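Local atomic coordinates of actin binding protein family protein (Entamoeba histolytica HM-1:IMSS, PDB entry 6K2F), a protein that probably binds ADP-bound actin monomers through its ADF-homology domains and so restrains actin polymerization, with a part in cell motility and shape. Residues Glu60-Leu65 / Leu83-Asp88. Residues are numbered along the deposited sequence; the frame is centred on the assembly and turned at random.
Sequences EPSYIL and LAYIPD
Two antiparallel strands of the N-terminal ADF-homology domain of twinfilin, 62-68 and 77-85, pair here through residues 62-64 and 83-85. Ser62 with Tyr85 and Ile64 with Leu83 are hydrogen-bonded pairs; the straightest bonds join the latter two, Ile64 N to Leu83 O and Leu83 N to Ile64 O, both at 169°. Between them Tyr63 faces Ala84 in a non-hydrogen-bonded pair. On the face carrying Ile64 and Leu83, Ile64 CG1 and Leu83 CG each stand anti to their own carbonyl carbon, beside the backbone N, and the side chains cross obliquely: Ile64 CB lies 3.8 Å from Leu83 CB, with Leu83 CD1 alongside. Tyr85 shares this face but swings CG anti to its backbone N (chi1 171°), which sends the ring back along residues 60-62. Its CE2 edge meets Glu60 O at 3.3 Å, Pro87 CD sits 3.6 Å above the centre of one ring face, and its hydroxyl hydrogen-bonds Gly59 N. Pro61 and Pro87 cross almost perpendicularly, Pro61 CG 4.1 Å from Pro87 CD. On the other face the Tyr63 ring presents its CD1 edge to Ala84 CB at 4.0 Å, while its OH reaches Tyr98 O. Strand 23-29 flanks residues 62-65 and strand 114-120 flanks residues 83-86, making this a central pair of the mixed sheet; helix 92-101 packs over the Tyr63 side, and Phe123 meets the Tyr85 ring edge-to-face on the other.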
ATOM      1  N   GLU A  60     -22.228 -11.777   5.512  1.00 14.07           N
ATOM      2  CA  GLU A  60     -21.209 -12.318   6.458  1.00 13.91           C
ATOM      3  C   GLU A  60     -20.511 -11.146   7.139  1.00 13.96           C
ATOM      4  O   GLU A  60     -19.804 -10.406   6.477  1.00 15.10           O
ATOM      5  CB  GLU A  60     -20.192 -13.161   5.700  1.00 17.91           C
ATOM      6  CG  GLU A  60     -20.784 -14.431   5.111  1.00 21.93           C
ATOM      7  CD  GLU A  60     -19.772 -15.437   4.570  1.00 39.00           C
ATOM      8  OE1 GLU A  60     -18.541 -15.205   4.703  1.00 46.35           O
ATOM      9  OE2 GLU A  60     -20.222 -16.442   3.989  1.00 42.85           O
ATOM     10  N   PRO A  61     -20.691 -10.931   8.458  1.00 13.41           N
ATOM     11  CA  PRO A  61     -19.986  -9.863   9.139  1.00 11.86           C
ATOM     12  C   PRO A  61     -18.471 -10.039   9.010  1.00 12.61           C
ATOM     13  O   PRO A  61     -17.960 -11.113   9.043  1.00 14.38           O
ATOM     14  CB  PRO A  61     -20.473  -9.938  10.583  1.00 15.82           C
ATOM     15  CG  PRO A  61     -21.788 -10.680  10.497  1.00 17.03           C
ATOM     16  CD  PRO A  61     -21.604 -11.651   9.355  1.00 15.15           C
ATOM     17  N   SER A  62     -17.770  -8.913   8.889  1.00 12.12           N
ATOM     18  CA  SER A  62     -16.294  -8.907   8.965  1.00 12.32           C
ATOM     19  C   SER A  62     -15.821  -7.546   9.414  1.00 12.71           C
ATOM     20  O   SER A  62     -16.593  -6.565   9.341  1.00 11.92           O
ATOM     21  CB  SER A  62     -15.607  -9.354   7.697  1.00 12.79           C
ATOM     22  OG  SER A  62     -15.835  -8.471   6.616  1.00 15.64           O
ATOM     23  N   TYR A  63     -14.604  -7.506   9.924  1.00 13.60           N
ATOM     24  CA  TYR A  63     -13.913  -6.249  10.240  1.00 11.20           C
ATOM     25  C   TYR A  63     -12.836  -5.980   9.206  1.00 13.18           C
ATOM     26  O   TYR A  63     -12.158  -6.901   8.745  1.00 12.50           O
ATOM     27  CB  TYR A  63     -13.229  -6.335  11.590  1.00 14.08           C
ATOM     28  CG  TYR A  63     -14.121  -6.674  12.746  1.00 11.77           C
ATOM     29  CD1 TYR A  63     -15.066  -5.782  13.205  1.00 12.77           C
ATOM     30  CD2 TYR A  63     -13.975  -7.872  13.423  1.00 12.45           C
ATOM     31  CE1 TYR A  63     -15.864  -6.075  14.300  1.00 12.85           C
ATOM     32  CE2 TYR A  63     -14.735  -8.165  14.536  1.00 14.77           C
ATOM     33  CZ  TYR A  63     -15.692  -7.277  14.978  1.00 15.56           C
ATOM     34  OH  TYR A  63     -16.446  -7.628  16.064  1.00 16.07           O
ATOM     35  N   ILE A  64     -12.614  -4.704   8.920  1.00 11.06           N
ATOM     36  CA  ILE A  64     -11.444  -4.266   8.110  1.00 13.23           C
ATOM     37  C   ILE A  64     -10.686  -3.233   8.931  1.00 14.59           C
ATOM     38  O   ILE A  64     -11.282  -2.249   9.339  1.00 13.22           O
ATOM     39  CB  ILE A  64     -11.832  -3.613   6.774  1.00 15.60           C
ATOM     40  CG1 ILE A  64     -12.822  -4.436   5.954  1.00 22.31           C
ATOM     41  CG2 ILE A  64     -10.548  -3.298   6.009  1.00 16.73           C
ATOM     42  CD1 ILE A  64     -12.215  -5.597   5.303  1.00 22.15           C
ATOM     43  N   LEU A  65      -9.416  -3.502   9.202  1.00 13.61           N
ATOM     44  CA  LEU A  65      -8.499  -2.517   9.806  1.00 12.37           C
ATOM     45  C   LEU A  65      -7.790  -1.820   8.655  1.00 10.57           C
ATOM     46  O   LEU A  65      -7.009  -2.477   7.970  1.00 12.52           O
ATOM     47  CB  LEU A  65      -7.528  -3.231  10.739  1.00 13.44           C
ATOM     48  CG  LEU A  65      -8.190  -4.080  11.808  1.00 19.69           C
ATOM     49  CD1 LEU A  65      -7.154  -4.793  12.644  1.00 19.72           C
ATOM     50  CD2 LEU A  65      -9.100  -3.233  12.666  1.00 24.28           C
ATOM     51  N   LEU A  83     -13.385  -0.558  10.150  1.00 11.96           N
ATOM     52  CA  LEU A  83     -14.605  -0.726   9.330  1.00 12.23           C
ATOM     53  C   LEU A  83     -15.287  -1.984   9.846  1.00 14.43           C
ATOM     54  O   LEU A  83     -14.636  -3.031   9.869  1.00 14.72           O
ATOM     55  CB  LEU A  83     -14.227  -0.863   7.860  1.00 14.98           C
ATOM     56  CG  LEU A  83     -13.311   0.226   7.300  1.00 15.16           C
ATOM     57  CD1 LEU A  83     -13.074  -0.009   5.819  1.00 16.74           C
ATOM     58  CD2 LEU A  83     -13.865   1.614   7.542  1.00 16.38           C
ATOM     59  N   ALA A  84     -16.529  -1.884  10.284  1.00 10.78           N
ATOM     60  CA  ALA A  84     -17.243  -3.074  10.780  1.00 12.71           C
ATOM     61  C   ALA A  84     -18.436  -3.268   9.858  1.00 11.07           C
ATOM     62  O   ALA A  84     -19.370  -2.429   9.908  1.00 11.94           O
ATOM     63  CB  ALA A  84     -17.663  -2.886  12.200  1.00 14.43           C
ATOM     64  N   TYR A  85     -18.377  -4.316   9.039  1.00 11.81           N
ATOM     65  CA  TYR A  85     -19.480  -4.699   8.129  1.00 11.54           C
ATOM     66  C   TYR A  85     -20.354  -5.680   8.904  1.00 11.44           C
ATOM     67  O   TYR A  85     -19.890  -6.784   9.173  1.00 12.48           O
ATOM     68  CB  TYR A  85     -18.946  -5.295   6.829  1.00 12.22           C
ATOM     69  CG  TYR A  85     -20.030  -5.905   5.971  1.00 11.49           C
ATOM     70  CD1 TYR A  85     -21.111  -5.161   5.537  1.00 12.27           C
ATOM     71  CD2 TYR A  85     -19.996  -7.238   5.617  1.00 14.13           C
ATOM     72  CE1 TYR A  85     -22.114  -5.725   4.766  1.00 13.01           C
ATOM     73  CE2 TYR A  85     -20.995  -7.811   4.859  1.00 10.85           C
ATOM     74  CZ  TYR A  85     -22.066  -7.058   4.422  1.00 11.56           C
ATOM     75  OH  TYR A  85     -23.063  -7.647   3.688  1.00 13.83           O
ATOM     76  N   ILE A  86     -21.509  -5.224   9.344  1.00 11.01           N
ATOM     77  CA  ILE A  86     -22.419  -6.045  10.176  1.00 14.32           C
ATOM     78  C   ILE A  86     -23.786  -5.958   9.532  1.00 12.97           C
ATOM     79  O   ILE A  86     -24.618  -5.132   9.914  1.00 13.99           O
ATOM     80  CB  ILE A  86     -22.397  -5.599  11.649  1.00 15.11           C
ATOM     81  CG1 ILE A  86     -20.968  -5.589  12.189  1.00 16.17           C
ATOM     82  CG2 ILE A  86     -23.332  -6.489  12.470  1.00 19.74           C
ATOM     83  CD1 ILE A  86     -20.849  -4.990  13.565  1.00 21.43           C
ATOM     84  N   PRO A  87     -24.038  -6.784   8.483  1.00 13.44           N
ATOM     85  CA  PRO A  87     -25.289  -6.705   7.738  1.00 13.72           C
ATOM     86  C   PRO A  87     -26.507  -7.056   8.596  1.00 15.89           C
ATOM     87  O   PRO A  87     -26.405  -7.930   9.433  1.00 17.04           O
ATOM     88  CB  PRO A  87     -25.078  -7.671   6.565  1.00 15.48           C
ATOM     89  CG  PRO A  87     -23.989  -8.621   7.029  1.00 13.00           C
ATOM     90  CD  PRO A  87     -23.102  -7.774   7.922  1.00 12.90           C
ATOM     91  N   ASP A  88     -27.627  -6.380   8.364  1.00 16.07           N
ATOM     92  CA  ASP A  88     -28.851  -6.487   9.194  1.00 16.13           C
ATOM     93  C   ASP A  88     -29.393  -7.918   9.143  1.00 18.81           C
ATOM     94  O   ASP A  88     -30.052  -8.317  10.119  1.00 19.97           O
ATOM     95  CB  ASP A  88     -29.926  -5.515   8.723  1.00 17.88           C
ATOM     96  CG  ASP A  88     -29.670  -4.064   9.052  1.00 25.12           C
ATOM     97  OD1 ASP A  88     -28.923  -3.800  10.021  1.00 25.76           O
ATOM     98  OD2 ASP A  88     -30.263  -3.213   8.357  1.00 26.33           O
TER